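Local atomic coordinates of oxidoreductase, iron/ascorbate family (Shewanella oneidensis, PDB entry 3ON7), a protein that probably uses Fe(II) and oxygen to convert 2-oxoglutarate to ethylene and to oxidise L-arginine with decarboxylation of 2-oxoglutarate. Residues H91-W95 and H148-L152; I35-V40 and A108-A113. The contacts are given in a common frame with arbitrary orientation. Residue numbers count along the deposited sequence, not the author numbering.

Contact 1 of 2, residues H91-W95 and H148-L152; sequences HVYPW and HKTLL
The strand ends 91-92 and 151-152 pair antiparallel, and outside them the backbone turns at Pro94-Trp95 and His148-Lys149. Val92 and Leu152 form a hydrogen-bonded pair, CA atoms 5.1 Å apart: Val92 N donates to Leu152 O (2.8 Å) and Leu152 N to Val92 O (3.1 Å). Both side chains, chi1 t, lie on the same face of the sheet, CB to CB 4.2 Å. Leu151 (chi1 t, chi2 p) serves the other face: its CD1 makes CH-pi contacts with His91 (chi1 m), 3.9 Å from the ring centroid, and off-centre with Tyr93 (chi1 m, chi2 -89°), 4.1 Å from the centroid. A water bridges Tyr93 OH (2.6 Å) and Lys149 O (2.8 Å). Trp95 adopts chi1 p; its NE1 donates to His148 O (3.0 Å) and its five-membered ring forms an offset stack with His148 (chi1 t), centroids 4.4 Å apart, planes at 26°. His148 NE2 is hydrogen-bonded to His148 NE2 of the third subunit, and its ring stacks also on Trp95 of that subunit. Strands 88-92 and 151-157 are antiparallel neighbours in the main sheet of the double-stranded beta-helix (cupin) fold of 2-oxoglutarate oxygenases; Leu151 is backbone hydrogen-bonded to Phe251 of strand 245-252, and helix 103-126 covers Leu152.

Contact 2 of 2, residues I35-V40 and A108-A113; sequences IDKELV and AYYEKA
Ile35, Leu39 and Tyr109 bury the most surface where the start of helix 37-51 packs against the first half of helix 103-126. Ile35 lies in the loop before the helix, extended (phi/psi -85/119°), with its CA 6.6 Å from that of Lys112. With chi1 m and chi2 t it sends CD1 to 3.7 Å from Ala113 CA and 4.0 Å from Ala113 CB, while its CG2 reaches Tyr109 CE1 at 4.1 Å. Four residues on, in the first turn of the helix, Leu39 (chi1 t, chi2 p) also points toward the partner helix, its CA 7.4 Å from that of Tyr109; its CD2 lies 4.2 Å from Tyr109 CB and 3.9 Å from Lys112 CD, the aliphatic part of the lysine covering the leucine. Tyr109, chi1 t, extends its ring so that CE1 also meets Val40 CG2 at 4.1 Å. These side-chain contacts are carbon on carbon, without hydrogen bonds between the segments. Asp36 is the N-cap, its OD1 accepting a weak bond from Glu38 N (3.3 Å). The N-terminal end of helix 37-51, with the residue preceding its N-cap, thus packs on helix 103-126 in the N-terminal part of the protein. Tyr109 continues onto Ile43 of helix 37-51, and Ala113 rests on Leu250 of strand 245-252.

In the fold
Helix 103-126 ties the two contacts together. It follows strand 88-92 in the chain, and the segments of the two contacts alternate in sequence. Because this helix packs on strands 151-157 and 245-252, contact 2 is layered over the sheet strands of contact 1, their centres 15 Å apart. Tyr110 points from the helix toward contact 1, with its CE1 3.3 Å from Pro94 CG and its OH 3.4 Å from Thr150 CG2. Tyr109 takes part in contact 2 and touches Leu152 of contact 1, CD2 to CD2 3.9 Å. Contact 1 also reaches other subunits, whereas none touches contact 2. Neither contact includes His174, Asp176 or His231, whose donor atoms face one vacant point, consistent with the iron site of this family.

Contact 1 of 2, residues H91-W95 and H148-L152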
ATOM      1  N   HIS B  91     -12.073   5.978  12.267  1.00 15.18           N
ATOM      2  CA  HIS B  91     -12.664   5.305  11.103  1.00 13.94           C
ATOM      3  C   HIS B  91     -13.369   4.045  11.560  1.00 14.49           C
ATOM      4  O   HIS B  91     -12.734   3.077  12.038  1.00 14.18           O
ATOM      5  CB  HIS B  91     -11.578   4.959  10.100  1.00 14.02           C
ATOM      6  CG  HIS B  91     -11.219   6.082   9.185  1.00 15.02           C
ATOM      7  ND1 HIS B  91     -10.499   5.887   8.026  1.00 16.09           N
ATOM      8  CD2 HIS B  91     -11.522   7.401   9.228  1.00 17.93           C
ATOM      9  CE1 HIS B  91     -10.381   7.043   7.391  1.00 16.43           C
ATOM     10  NE2 HIS B  91     -10.975   7.978   8.109  1.00 14.03           N
ATOM     11  N   VAL B  92     -14.688   4.072  11.436  1.00 14.80           N
ATOM     12  CA  VAL B  92     -15.527   2.956  11.837  1.00 14.56           C
ATOM     13  C   VAL B  92     -15.961   2.148  10.612  1.00 16.10           C
ATOM     14  O   VAL B  92     -16.549   2.704   9.673  1.00 13.44           O
ATOM     15  CB  VAL B  92     -16.813   3.442  12.544  1.00 16.09           C
ATOM     16  CG1 VAL B  92     -17.758   2.247  12.823  1.00 12.21           C
ATOM     17  CG2 VAL B  92     -16.494   4.211  13.818  1.00 12.18           C
ATOM     18  N   TYR B  93     -15.697   0.841  10.662  1.00 16.14           N
ATOM     19  CA  TYR B  93     -16.280  -0.133   9.738  1.00 16.74           C
ATOM     20  C   TYR B  93     -16.932  -1.263  10.524  1.00 16.67           C
ATOM     21  O   TYR B  93     -16.424  -1.642  11.563  1.00 17.54           O
ATOM     22  CB  TYR B  93     -15.189  -0.780   8.859  1.00 16.40           C
ATOM     23  CG  TYR B  93     -14.403   0.147   7.983  1.00 12.24           C
ATOM     24  CD1 TYR B  93     -14.833   0.457   6.696  1.00 18.03           C
ATOM     25  CD2 TYR B  93     -13.214   0.699   8.426  1.00 18.25           C
ATOM     26  CE1 TYR B  93     -14.114   1.304   5.887  1.00 17.07           C
ATOM     27  CE2 TYR B  93     -12.470   1.531   7.629  1.00 13.51           C
ATOM     28  CZ  TYR B  93     -12.921   1.835   6.357  1.00 18.05           C
ATOM     29  OH  TYR B  93     -12.183   2.675   5.570  1.00 13.53           O
ATOM     30  N   PRO B  94     -18.026  -1.850  10.007  1.00 17.88           N
ATOM     31  CA  PRO B  94     -18.648  -3.014  10.662  1.00 19.36           C
ATOM     32  C   PRO B  94     -17.656  -4.142  10.971  1.00 19.65           C
ATOM     33  O   PRO B  94     -17.776  -4.825  11.993  1.00 20.62           O
ATOM     34  CB  PRO B  94     -19.649  -3.499   9.614  1.00 21.78           C
ATOM     35  CG  PRO B  94     -19.960  -2.298   8.801  1.00 19.69           C
ATOM     36  CD  PRO B  94     -18.735  -1.466   8.777  1.00 17.06           C
ATOM     37  N   TRP B  95     -16.683  -4.316  10.082  1.00 19.17           N
ATOM     38  CA  TRP B  95     -15.640  -5.321  10.224  1.00 19.36           C
ATOM     39  C   TRP B  95     -14.452  -4.885  11.081  1.00 18.46           C
ATOM     40  O   TRP B  95     -13.592  -5.698  11.436  1.00 18.51           O
ATOM     41  CB  TRP B  95     -15.114  -5.731   8.843  1.00 18.67           C
ATOM     42  CG  TRP B  95     -14.667  -4.594   7.956  1.00 15.31           C
ATOM     43  CD1 TRP B  95     -15.379  -4.033   6.949  1.00 15.45           C
ATOM     44  CD2 TRP B  95     -13.405  -3.916   7.980  1.00 12.78           C
ATOM     45  NE1 TRP B  95     -14.647  -3.055   6.333  1.00 12.79           N
ATOM     46  CE2 TRP B  95     -13.432  -2.954   6.951  1.00 15.42           C
ATOM     47  CE3 TRP B  95     -12.250  -4.034   8.762  1.00 14.92           C
ATOM     48  CZ2 TRP B  95     -12.360  -2.094   6.696  1.00 13.03           C
ATOM     49  CZ3 TRP B  95     -11.181  -3.171   8.515  1.00 18.80           C
ATOM     50  CH2 TRP B  95     -11.240  -2.228   7.470  1.00 14.51           C
ATOM     51  N   HIS B 148     -17.981  -3.426   1.642  1.00 19.00           N
ATOM     52  CA  HIS B 148     -16.801  -3.523   2.492  1.00 18.18           C
ATOM     53  C   HIS B 148     -16.130  -2.165   2.696  1.00 18.38           C
ATOM     54  O   HIS B 148     -15.584  -1.871   3.778  1.00 16.17           O
ATOM     55  CB  HIS B 148     -15.833  -4.490   1.813  1.00 18.79           C
ATOM     56  CG  HIS B 148     -14.582  -4.746   2.578  1.00 21.63           C
ATOM     57  ND1 HIS B 148     -13.342  -4.435   2.071  1.00 23.94           N
ATOM     58  CD2 HIS B 148     -14.368  -5.305   3.794  1.00 21.93           C
ATOM     59  CE1 HIS B 148     -12.413  -4.778   2.948  1.00 25.15           C
ATOM     60  NE2 HIS B 148     -13.007  -5.308   4.001  1.00 20.95           N
ATOM     61  N   LYS B 149     -16.174  -1.333   1.656  1.00 18.52           N
ATOM     62  CA  LYS B 149     -15.481  -0.056   1.685  1.00 18.70           C
ATOM     63  C   LYS B 149     -16.269   1.072   2.343  1.00 17.15           C
ATOM     64  O   LYS B 149     -15.703   2.124   2.656  1.00 19.08           O
ATOM     65  CB  LYS B 149     -15.059   0.355   0.271  1.00 20.12           C
ATOM     66  CG  LYS B 149     -13.842  -0.403  -0.263  1.00 27.49           C
ATOM     67  CD  LYS B 149     -12.553   0.421  -0.158  1.00 33.75           C
ATOM     68  CE  LYS B 149     -12.532   1.575  -1.173  1.00 35.35           C
ATOM     69  NZ  LYS B 149     -11.238   2.332  -1.134  1.00 34.80           N
ATOM     70  N   THR B 150     -17.560   0.902   2.552  1.00 17.27           N
ATOM     71  CA  THR B 150     -18.341   2.013   3.097  1.00 17.04           C
ATOM     72  C   THR B 150     -17.753   2.364   4.458  1.00 16.69           C
ATOM     73  O   THR B 150     -17.496   1.465   5.266  1.00 14.89           O
ATOM     74  CB  THR B 150     -19.850   1.707   3.174  1.00 18.04           C
ATOM     75  OG1 THR B 150     -20.399   1.854   1.865  1.00 19.84           O
ATOM     76  CG2 THR B 150     -20.597   2.677   4.152  1.00 12.04           C
ATOM     77  N   LEU B 151     -17.514   3.659   4.656  1.00 15.65           N
ATOM     78  CA  LEU B 151     -16.780   4.184   5.812  1.00 17.37           C
ATOM     79  C   LEU B 151     -17.591   5.203   6.602  1.00 16.08           C
ATOM     80  O   LEU B 151     -18.103   6.148   6.034  1.00 17.25           O
ATOM     81  CB  LEU B 151     -15.483   4.858   5.325  1.00 17.23           C
ATOM     82  CG  LEU B 151     -14.757   5.838   6.238  1.00 15.11           C
ATOM     83  CD1 LEU B 151     -14.215   5.094   7.430  1.00 15.87           C
ATOM     84  CD2 LEU B 151     -13.627   6.544   5.462  1.00 13.05           C
ATOM     85  N   LEU B 152     -17.696   5.005   7.908  1.00 16.96           N
ATOM     86  CA  LEU B 152     -18.266   6.003   8.821  1.00 17.96           C
ATOM     87  C   LEU B 152     -17.079   6.624   9.560  1.00 18.27           C
ATOM     88  O   LEU B 152     -16.377   5.950  10.285  1.00 19.82           O
ATOM     89  CB  LEU B 152     -19.276   5.347   9.768  1.00 18.12           C
ATOM     90  CG  LEU B 152     -19.914   6.183  10.871  1.00 22.16           C
ATOM     91  CD1 LEU B 152     -20.464   7.484  10.345  1.00 14.28           C
ATOM     92  CD2 LEU B 152     -20.998   5.368  11.576  1.00 19.73           C
TER
HETATM   93  O   HOH W   1     -12.999   2.795   3.141  1.00 15.48           O

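Contact 2 of 2, residues I35-V40 and A108-A113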
ATOM      1  N   ILE B  35     -34.206   8.817  11.035  1.00 31.07           N
ATOM      2  CA  ILE B  35     -33.188   8.392  11.974  1.00 30.30           C
ATOM      3  C   ILE B  35     -33.397   9.079  13.323  1.00 31.56           C
ATOM      4  O   ILE B  35     -33.358  10.316  13.441  1.00 30.98           O
ATOM      5  CB  ILE B  35     -31.786   8.621  11.446  1.00 28.01           C
ATOM      6  CG1 ILE B  35     -31.538   7.756  10.197  1.00 30.07           C
ATOM      7  CG2 ILE B  35     -30.779   8.264  12.495  1.00 27.15           C
ATOM      8  CD1 ILE B  35     -30.090   7.732   9.745  1.00 22.66           C
ATOM      9  N   ASP B  36     -33.627   8.243  14.328  1.00 33.74           N
ATOM     10  CA  ASP B  36     -33.917   8.685  15.700  1.00 36.17           C
ATOM     11  C   ASP B  36     -32.940   9.767  16.146  1.00 35.41           C
ATOM     12  O   ASP B  36     -31.734   9.527  16.268  1.00 33.54           O
ATOM     13  CB  ASP B  36     -33.865   7.491  16.655  1.00 36.55           C
ATOM     14  CG  ASP B  36     -34.195   7.863  18.099  1.00 45.94           C
ATOM     15  OD1 ASP B  36     -34.861   8.916  18.338  1.00 48.90           O
ATOM     16  OD2 ASP B  36     -33.781   7.074  18.992  1.00 47.70           O
ATOM     17  N   LYS B  37     -33.507  10.948  16.383  1.00 36.82           N
ATOM     18  CA  LYS B  37     -32.813  12.173  16.801  0.50 37.35           C
ATOM     19  C   LYS B  37     -31.956  11.966  18.047  1.00 36.88           C
ATOM     20  O   LYS B  37     -30.866  12.552  18.218  1.00 37.24           O
ATOM     21  CB  LYS B  37     -33.880  13.242  17.124  0.50 38.15           C
ATOM     22  CG  LYS B  37     -33.413  14.694  17.040  0.50 40.63           C
ATOM     23  CD  LYS B  37     -34.600  15.657  17.022  0.50 37.71           C
ATOM     24  N   GLU B  38     -32.489  11.168  18.963  1.00 35.93           N
ATOM     25  CA  GLU B  38     -31.814  10.984  20.231  1.00 36.27           C
ATOM     26  C   GLU B  38     -30.689   9.966  20.107  1.00 33.36           C
ATOM     27  O   GLU B  38     -29.776   9.994  20.906  1.00 32.03           O
ATOM     28  CB  GLU B  38     -32.796  10.664  21.374  1.00 38.54           C
ATOM     29  CG  GLU B  38     -33.400   9.264  21.411  1.00 47.12           C
ATOM     30  CD  GLU B  38     -33.928   8.895  22.810  1.00 61.83           C
ATOM     31  OE1 GLU B  38     -34.869   9.577  23.293  1.00 55.98           O
ATOM     32  OE2 GLU B  38     -33.399   7.924  23.420  1.00 67.33           O
ATOM     33  N   LEU B  39     -30.736   9.099  19.093  1.00 30.91           N
ATOM     34  CA  LEU B  39     -29.603   8.236  18.794  1.00 29.00           C
ATOM     35  C   LEU B  39     -28.419   9.108  18.351  1.00 28.24           C
ATOM     36  O   LEU B  39     -27.310   8.970  18.872  1.00 28.11           O
ATOM     37  CB  LEU B  39     -29.950   7.188  17.736  1.00 28.07           C
ATOM     38  CG  LEU B  39     -28.822   6.228  17.312  1.00 28.53           C
ATOM     39  CD1 LEU B  39     -28.313   5.333  18.470  1.00 23.35           C
ATOM     40  CD2 LEU B  39     -29.279   5.369  16.157  1.00 23.25           C
ATOM     41  N   VAL B  40     -28.675  10.039  17.435  1.00 27.23           N
ATOM     42  CA  VAL B  40     -27.634  10.932  16.938  1.00 26.98           C
ATOM     43  C   VAL B  40     -27.020  11.765  18.070  1.00 27.99           C
ATOM     44  O   VAL B  40     -25.807  11.960  18.099  1.00 25.86           O
ATOM     45  CB  VAL B  40     -28.170  11.835  15.811  1.00 27.28           C
ATOM     46  CG1 VAL B  40     -27.127  12.837  15.360  1.00 25.63           C
ATOM     47  CG2 VAL B  40     -28.611  10.988  14.643  1.00 26.32           C
ATOM     48  N   ALA B 108     -25.707   0.511  15.160  1.00 22.98           N
ATOM     49  CA  ALA B 108     -27.132   0.768  14.957  1.00 23.01           C
ATOM     50  C   ALA B 108     -27.289   1.994  14.059  1.00 22.20           C
ATOM     51  O   ALA B 108     -28.103   1.994  13.152  1.00 23.38           O
ATOM     52  CB  ALA B 108     -27.861   0.964  16.287  1.00 22.90           C
ATOM     53  N   TYR B 109     -26.480   3.022  14.279  1.00 22.06           N
ATOM     54  CA  TYR B 109     -26.534   4.198  13.415  1.00 21.74           C
ATOM     55  C   TYR B 109     -26.112   3.870  11.974  1.00 21.94           C
ATOM     56  O   TYR B 109     -26.798   4.246  11.026  1.00 23.33           O
ATOM     57  CB  TYR B 109     -25.704   5.368  13.959  1.00 19.03           C
ATOM     58  CG  TYR B 109     -25.686   6.513  12.973  1.00 22.62           C
ATOM     59  CD1 TYR B 109     -26.736   7.406  12.915  1.00 20.48           C
ATOM     60  CD2 TYR B 109     -24.637   6.672  12.059  1.00 24.19           C
ATOM     61  CE1 TYR B 109     -26.750   8.437  12.007  1.00 23.61           C
ATOM     62  CE2 TYR B 109     -24.648   7.699  11.134  1.00 20.68           C
ATOM     63  CZ  TYR B 109     -25.712   8.575  11.115  1.00 23.13           C
ATOM     64  OH  TYR B 109     -25.757   9.597  10.201  1.00 24.70           O
ATOM     65  N   TYR B 110     -24.985   3.185  11.824  1.00 20.05           N
ATOM     66  CA  TYR B 110     -24.484   2.726  10.515  1.00 20.85           C
ATOM     67  C   TYR B 110     -25.556   1.962   9.739  1.00 23.01           C
ATOM     68  O   TYR B 110     -25.728   2.167   8.529  1.00 24.32           O
ATOM     69  CB  TYR B 110     -23.269   1.815  10.721  1.00 20.81           C
ATOM     70  CG  TYR B 110     -22.612   1.268   9.454  1.00 20.57           C
ATOM     71  CD1 TYR B 110     -23.071   0.103   8.838  1.00 20.07           C
ATOM     72  CD2 TYR B 110     -21.479   1.888   8.916  1.00 23.03           C
ATOM     73  CE1 TYR B 110     -22.444  -0.394   7.673  1.00 21.21           C
ATOM     74  CE2 TYR B 110     -20.851   1.402   7.772  1.00 21.75           C
ATOM     75  CZ  TYR B 110     -21.328   0.264   7.157  1.00 22.80           C
ATOM     76  OH  TYR B 110     -20.677  -0.203   6.026  1.00 27.92           O
ATOM     77  N   GLU B 111     -26.267   1.081  10.442  1.00 22.41           N
ATOM     78  CA  GLU B 111     -27.298   0.250   9.827  1.00 24.69           C
ATOM     79  C   GLU B 111     -28.438   1.159   9.375  1.00 24.35           C
ATOM     80  O   GLU B 111     -28.902   1.057   8.236  1.00 24.27           O
ATOM     81  CB  GLU B 111     -27.785  -0.826  10.832  1.00 25.27           C
ATOM     82  CG  GLU B 111     -28.944  -1.708  10.353  1.00 34.14           C
ATOM     83  CD  GLU B 111     -29.428  -2.708  11.415  1.00 44.44           C
ATOM     84  N   LYS B 112     -28.853   2.066  10.263  1.00 23.30           N
ATOM     85  CA  LYS B 112     -29.992   2.941   9.992  1.00 24.76           C
ATOM     86  C   LYS B 112     -29.695   3.959   8.895  1.00 23.78           C
ATOM     87  O   LYS B 112     -30.587   4.333   8.145  1.00 24.21           O
ATOM     88  CB  LYS B 112     -30.430   3.658  11.275  1.00 25.28           C
ATOM     89  CG  LYS B 112     -31.146   2.736  12.285  1.00 28.93           C
ATOM     90  CD  LYS B 112     -31.513   3.465  13.587  1.00 35.56           C
ATOM     91  CE  LYS B 112     -32.674   2.790  14.336  1.00 36.04           C
ATOM     92  NZ  LYS B 112     -32.244   1.799  15.371  1.00 37.25           N
ATOM     93  N   ALA B 113     -28.442   4.406   8.811  1.00 21.77           N
ATOM     94  CA  ALA B 113     -28.055   5.380   7.821  1.00 20.47           C
ATOM     95  C   ALA B 113     -27.867   4.727   6.461  1.00 20.51           C
ATOM     96  O   ALA B 113     -28.151   5.346   5.430  1.00 21.14           O
ATOM     97  CB  ALA B 113     -26.789   6.117   8.257  1.00 21.72           C
TER